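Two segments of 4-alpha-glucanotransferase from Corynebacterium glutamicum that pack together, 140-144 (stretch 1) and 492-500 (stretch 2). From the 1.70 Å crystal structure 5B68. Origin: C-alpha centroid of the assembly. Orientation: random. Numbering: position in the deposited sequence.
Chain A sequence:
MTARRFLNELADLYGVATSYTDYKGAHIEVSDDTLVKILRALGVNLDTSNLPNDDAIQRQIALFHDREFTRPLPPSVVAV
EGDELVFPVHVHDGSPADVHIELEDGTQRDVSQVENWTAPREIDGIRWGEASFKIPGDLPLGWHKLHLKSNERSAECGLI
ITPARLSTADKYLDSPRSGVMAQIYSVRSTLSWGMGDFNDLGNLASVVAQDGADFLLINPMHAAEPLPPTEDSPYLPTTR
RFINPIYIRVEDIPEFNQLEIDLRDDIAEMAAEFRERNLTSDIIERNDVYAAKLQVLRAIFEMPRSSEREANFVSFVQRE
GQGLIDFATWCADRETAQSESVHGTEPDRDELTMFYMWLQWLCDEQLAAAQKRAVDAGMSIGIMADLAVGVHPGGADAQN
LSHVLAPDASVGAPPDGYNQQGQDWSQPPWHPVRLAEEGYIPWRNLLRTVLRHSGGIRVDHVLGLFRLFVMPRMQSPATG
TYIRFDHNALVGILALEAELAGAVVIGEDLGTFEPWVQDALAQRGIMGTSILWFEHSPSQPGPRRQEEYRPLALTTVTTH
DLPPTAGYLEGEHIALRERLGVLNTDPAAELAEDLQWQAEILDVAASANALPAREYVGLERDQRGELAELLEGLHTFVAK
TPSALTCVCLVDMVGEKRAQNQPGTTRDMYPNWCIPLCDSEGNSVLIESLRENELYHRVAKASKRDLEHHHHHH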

ATOM      1  N   PRO A 140     -16.021 -11.108 -20.244  1.00 21.12           N
ATOM      2  CA  PRO A 140     -15.200 -11.685 -19.176  1.00 23.70           C
ATOM      3  C   PRO A 140     -14.522 -10.565 -18.414  1.00 24.29           C
ATOM      4  O   PRO A 140     -14.329  -9.465 -18.964  1.00 23.51           O
ATOM      5  N   LEU A 141     -14.043 -10.903 -17.239  1.00 20.72           N
ATOM      6  CA  LEU A 141     -13.155 -10.016 -16.475  1.00 20.94           C
ATOM      7  C   LEU A 141     -11.932  -9.700 -17.276  1.00 23.46           C
ATOM      8  O   LEU A 141     -11.518 -10.515 -18.056  1.00 26.85           O
ATOM      9  N   GLY A 142     -11.395  -8.491 -17.131  1.00 18.91           N
ATOM     10  CA  GLY A 142     -10.051  -8.246 -17.629  1.00 20.06           C
ATOM     11  C   GLY A 142      -9.930  -6.945 -18.357  1.00 17.49           C
ATOM     12  O   GLY A 142     -10.726  -5.993 -18.180  1.00 17.35           O
ATOM     13  N   TRP A 143      -8.839  -6.893 -19.114  1.00 19.15           N
ATOM     14  CA  TRP A 143      -8.312  -5.678 -19.688  1.00 17.09           C
ATOM     15  C   TRP A 143      -8.514  -5.675 -21.180  1.00 21.02           C
ATOM     16  O   TRP A 143      -7.699  -6.166 -21.918  1.00 19.22           O
ATOM     17  N   HIS A 144      -9.645  -5.117 -21.579  1.00 18.02           N
ATOM     18  CA  HIS A 144     -10.078  -5.025 -22.959  1.00 18.71           C
ATOM     19  C   HIS A 144      -9.901  -3.625 -23.544  1.00 21.28           C
ATOM     20  O   HIS A 144      -9.384  -2.748 -22.894  1.00 19.89           O
ATOM     21  N   GLY A 492     -12.557  -0.965  -8.312  1.00 16.18           N
ATOM     22  CA  GLY A 492     -12.875  -2.070  -9.259  1.00 16.54           C
ATOM     23  C   GLY A 492     -11.625  -2.769  -9.771  1.00 15.78           C
ATOM     24  O   GLY A 492     -11.591  -3.997  -9.882  1.00 16.76           O
ATOM     25  N   ILE A 493     -10.615  -1.997 -10.064  1.00 16.00           N
ATOM     26  CA  ILE A 493      -9.363  -2.573 -10.520  1.00 17.18           C
ATOM     27  C   ILE A 493      -8.611  -3.289  -9.386  1.00 16.84           C
ATOM     28  O   ILE A 493      -7.998  -4.275  -9.625  1.00 16.84           O
ATOM     29  N   LEU A 494      -8.621  -2.765  -8.164  1.00 14.87           N
ATOM     30  CA  LEU A 494      -8.072  -3.476  -7.069  1.00 16.15           C
ATOM     31  C   LEU A 494      -8.762  -4.842  -6.935  1.00 15.67           C
ATOM     32  O   LEU A 494      -8.104  -5.886  -6.783  1.00 16.96           O
ATOM     33  N   ALA A 495     -10.083  -4.865  -7.014  1.00 15.72           N
ATOM     34  CA  ALA A 495     -10.825  -6.125  -6.901  1.00 17.82           C
ATOM     35  C   ALA A 495     -10.496  -7.082  -8.057  1.00 18.21           C
ATOM     36  O   ALA A 495     -10.317  -8.301  -7.809  1.00 18.86           O
ATOM     37  N   LEU A 496     -10.349  -6.519  -9.246  1.00 16.48           N
ATOM     38  CA  LEU A 496     -10.012  -7.302 -10.416  1.00 17.21           C
ATOM     39  C   LEU A 496      -8.648  -7.954 -10.258  1.00 16.14           C
ATOM     40  O   LEU A 496      -8.553  -9.166 -10.417  1.00 18.33           O
ATOM     41  N   GLU A 497      -7.634  -7.167  -9.993  1.00 15.62           N
ATOM     42  CA  GLU A 497      -6.302  -7.736  -9.831  1.00 18.11           C
ATOM     43  C   GLU A 497      -6.189  -8.785  -8.697  1.00 20.14           C
ATOM     44  O   GLU A 497      -5.537  -9.850  -8.854  1.00 20.57           O
ATOM     45  N   ALA A 498      -6.802  -8.491  -7.556  1.00 18.87           N
ATOM     46  CA  ALA A 498      -6.910  -9.451  -6.481  1.00 18.34           C
ATOM     47  C   ALA A 498      -7.678 -10.720  -6.835  1.00 18.38           C
ATOM     48  O   ALA A 498      -7.236 -11.831  -6.503  1.00 18.19           O
ATOM     49  N   GLU A 499      -8.796 -10.595  -7.540  1.00 18.16           N
ATOM     50  CA  GLU A 499      -9.554 -11.749  -7.938  1.00 20.01           C
ATOM     51  C   GLU A 499      -8.731 -12.620  -8.873  1.00 20.46           C
ATOM     52  O   GLU A 499      -8.680 -13.827  -8.647  1.00 21.08           O
ATOM     53  N   LEU A 500      -7.986 -12.032  -9.809  1.00 21.19           N
ATOM     54  CA  LEU A 500      -7.151 -12.823 -10.779  1.00 22.25           C
ATOM     55  C   LEU A 500      -5.999 -13.559 -10.031  1.00 23.55           C
ATOM     56  O   LEU A 500      -5.571 -14.669 -10.429  1.00 21.57           O
TER

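This is a small, mainly apolar contact between the start of a strand and one side of a helix, centred on Leu496 and fastened by a single hydrogen bond from the indole of Trp143 to the carboxylate of Glu497. The two stretches bury 321 Å² between them, both sides summed, although any two residues that touch are at least 350 positions apart in the chain. The axes of strand 142-144 and helix 492-500 run at 118° and come no closer than 10.0 Å, so side chains must fill most of the gap.

The backbones are nearest where Gly142 faces Leu496, with 7.3 Å between their CA atoms. Leu496 directs its CA-to-CB bond toward stretch 1, and chi1 of 173° (t) with chi2 of 57° (p) sends CD1 to Leu141 and CD2 to the indole, with both methyls near the Gly142 backbone. CD1 of Leu496 lies 3.8 Å from CB of Leu141 and 3.9 Å from N of Gly142, whereas CD2 of Leu496 approaches the indole, 3.6 Å from NE1 and 3.9 Å from CE2 of Trp143. Gly142 has no side chain to contribute, and its phi/psi of 136/-163 would jam a CB against the preceding carbonyl oxygen; the backbone conformation itself therefore accounts for glycine here.

Trp143 gives up the most area to the partner stretch, 93 Å². Its CA-to-CB bond points sideways, but chi1 of -63° (m) and chi2 of 87° bring the end of the ring nearer to the helix. The ring edge meets two residues one helical turn apart: CH2 of Trp143 is 3.7 Å from CG2 of Ile493, while NE1 of Trp143 donates to OE2 of Glu497 across 2.9 Å. The N-H...acceptor angle of 145° is bent but still compatible with a hydrogen bond, and OE2 lies near the ring plane, where the indole N-H is directed.

Ile493, in the m, t rotamer, points its CA-to-CB bond sideways and supplies the apolar end of this arrangement. Glu497 also starts sideways, yet chi1 of -72° (m), chi2 of -59° (m) and chi3 of -53° fold the chain so that its carboxylate reaches the tryptophan. Both carboxylate oxygens have further hydrogen-bond partners elsewhere in the structure.

At the other end, Leu141 points toward the helix in the m, t rotamer. CD1 of Leu141 also lies 4.4 Å from CG of Glu499, a loose approach to the aliphatic part of that side chain. Glu499 (t, p) points toward stretch 1, its carboxylate engaged elsewhere in the structure. Leu500 (m, t) points toward it too but stays just out of contact, its CD1 no nearer than 4.7 Å, to NE1 of Trp143. Pro140 and His144 do not touch the helix, but they are tied to each other: NE2 of His144 donates to O of Pro140 at 2.9 Å, with a nearly straight angle of 178°.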

ATOM      1  CB  PRO A 140     -14.169 -12.542 -19.954  1.00 23.81           C
ATOM      2  CG  PRO A 140     -14.069 -11.921 -21.282  1.00 25.79           C
ATOM      3  CD  PRO A 140     -15.410 -11.331 -21.590  1.00 24.14           C
ATOM      4  CB  LEU A 141     -12.757 -10.697 -15.174  1.00 22.84           C
ATOM      5  CG  LEU A 141     -13.881 -11.037 -14.200  1.00 23.83           C
ATOM      6  CD1 LEU A 141     -13.268 -11.606 -12.917  1.00 25.89           C
ATOM      7  CD2 LEU A 141     -14.685  -9.847 -13.815  1.00 25.29           C
ATOM      8  CB  TRP A 143      -6.816  -5.566 -19.341  1.00 16.72           C
ATOM      9  CG  TRP A 143      -6.647  -5.451 -17.894  1.00 17.28           C
ATOM     10  CD1 TRP A 143      -6.543  -6.462 -17.002  1.00 17.93           C
ATOM     11  CD2 TRP A 143      -6.662  -4.250 -17.140  1.00 17.71           C
ATOM     12  NE1 TRP A 143      -6.467  -5.967 -15.733  1.00 18.01           N
ATOM     13  CE2 TRP A 143      -6.540  -4.604 -15.793  1.00 16.46           C
ATOM     14  CE3 TRP A 143      -6.752  -2.906 -17.473  1.00 16.01           C
ATOM     15  CZ2 TRP A 143      -6.499  -3.660 -14.784  1.00 19.02           C
ATOM     16  CZ3 TRP A 143      -6.713  -1.978 -16.476  1.00 18.27           C
ATOM     17  CH2 TRP A 143      -6.597  -2.352 -15.144  1.00 19.35           C
ATOM     18  CB  HIS A 144     -11.527  -5.480 -23.073  1.00 19.52           C
ATOM     19  CG  HIS A 144     -11.834  -6.686 -22.250  1.00 20.41           C
ATOM     20  ND1 HIS A 144     -11.017  -7.787 -22.224  1.00 20.37           N
ATOM     21  CD2 HIS A 144     -12.828  -6.938 -21.373  1.00 21.67           C
ATOM     22  CE1 HIS A 144     -11.517  -8.683 -21.402  1.00 21.34           C
ATOM     23  NE2 HIS A 144     -12.612  -8.190 -20.866  1.00 21.84           N
ATOM     24  CB  ILE A 493      -8.525  -1.498 -11.224  1.00 18.17           C
ATOM     25  CG1 ILE A 493      -9.179  -1.136 -12.590  1.00 17.79           C
ATOM     26  CG2 ILE A 493      -7.063  -1.953 -11.445  1.00 18.59           C
ATOM     27  CD1 ILE A 493      -8.679   0.192 -13.173  1.00 18.73           C
ATOM     28  CB  LEU A 494      -8.212  -2.636  -5.789  1.00 15.72           C
ATOM     29  CG  LEU A 494      -7.925  -3.314  -4.472  1.00 18.13           C
ATOM     30  CD1 LEU A 494      -6.481  -3.740  -4.430  1.00 17.53           C
ATOM     31  CD2 LEU A 494      -8.217  -2.349  -3.345  1.00 18.97           C
ATOM     32  CB  ALA A 495     -12.321  -5.906  -6.803  1.00 20.67           C
ATOM     33  CB  LEU A 496     -10.057  -6.478 -11.681  1.00 17.25           C
ATOM     34  CG  LEU A 496      -9.574  -7.120 -13.004  1.00 19.77           C
ATOM     35  CD1 LEU A 496     -10.304  -8.391 -13.360  1.00 20.71           C
ATOM     36  CD2 LEU A 496      -9.714  -6.071 -14.100  1.00 20.30           C
ATOM     37  CB  GLU A 497      -5.282  -6.649  -9.767  1.00 18.06           C
ATOM     38  CG  GLU A 497      -5.029  -5.959 -11.109  1.00 19.71           C
ATOM     39  CD  GLU A 497      -4.556  -6.900 -12.173  1.00 22.70           C
ATOM     40  OE1 GLU A 497      -3.558  -7.654 -11.953  1.00 22.74           O
ATOM     41  OE2 GLU A 497      -5.181  -6.904 -13.274  1.00 19.49           O
ATOM     42  CB  ALA A 498      -7.453  -8.781  -5.190  1.00 19.15           C
ATOM     43  CB  GLU A 499     -10.889 -11.366  -8.535  1.00 21.00           C
ATOM     44  CG  GLU A 499     -11.772 -12.551  -8.875  1.00 21.12           C
ATOM     45  CD  GLU A 499     -12.357 -13.286  -7.668  1.00 25.35           C
ATOM     46  OE1 GLU A 499     -12.098 -12.896  -6.545  1.00 23.40           O
ATOM     47  OE2 GLU A 499     -13.066 -14.276  -7.847  1.00 25.06           O
ATOM     48  CB  LEU A 500      -6.556 -11.912 -11.835  1.00 22.75           C
ATOM     49  CG  LEU A 500      -7.479 -11.179 -12.811  1.00 25.05           C
ATOM     50  CD1 LEU A 500      -6.755 -10.221 -13.732  1.00 25.19           C
ATOM     51  CD2 LEU A 500      -8.302 -12.210 -13.589  1.00 28.13           C
TER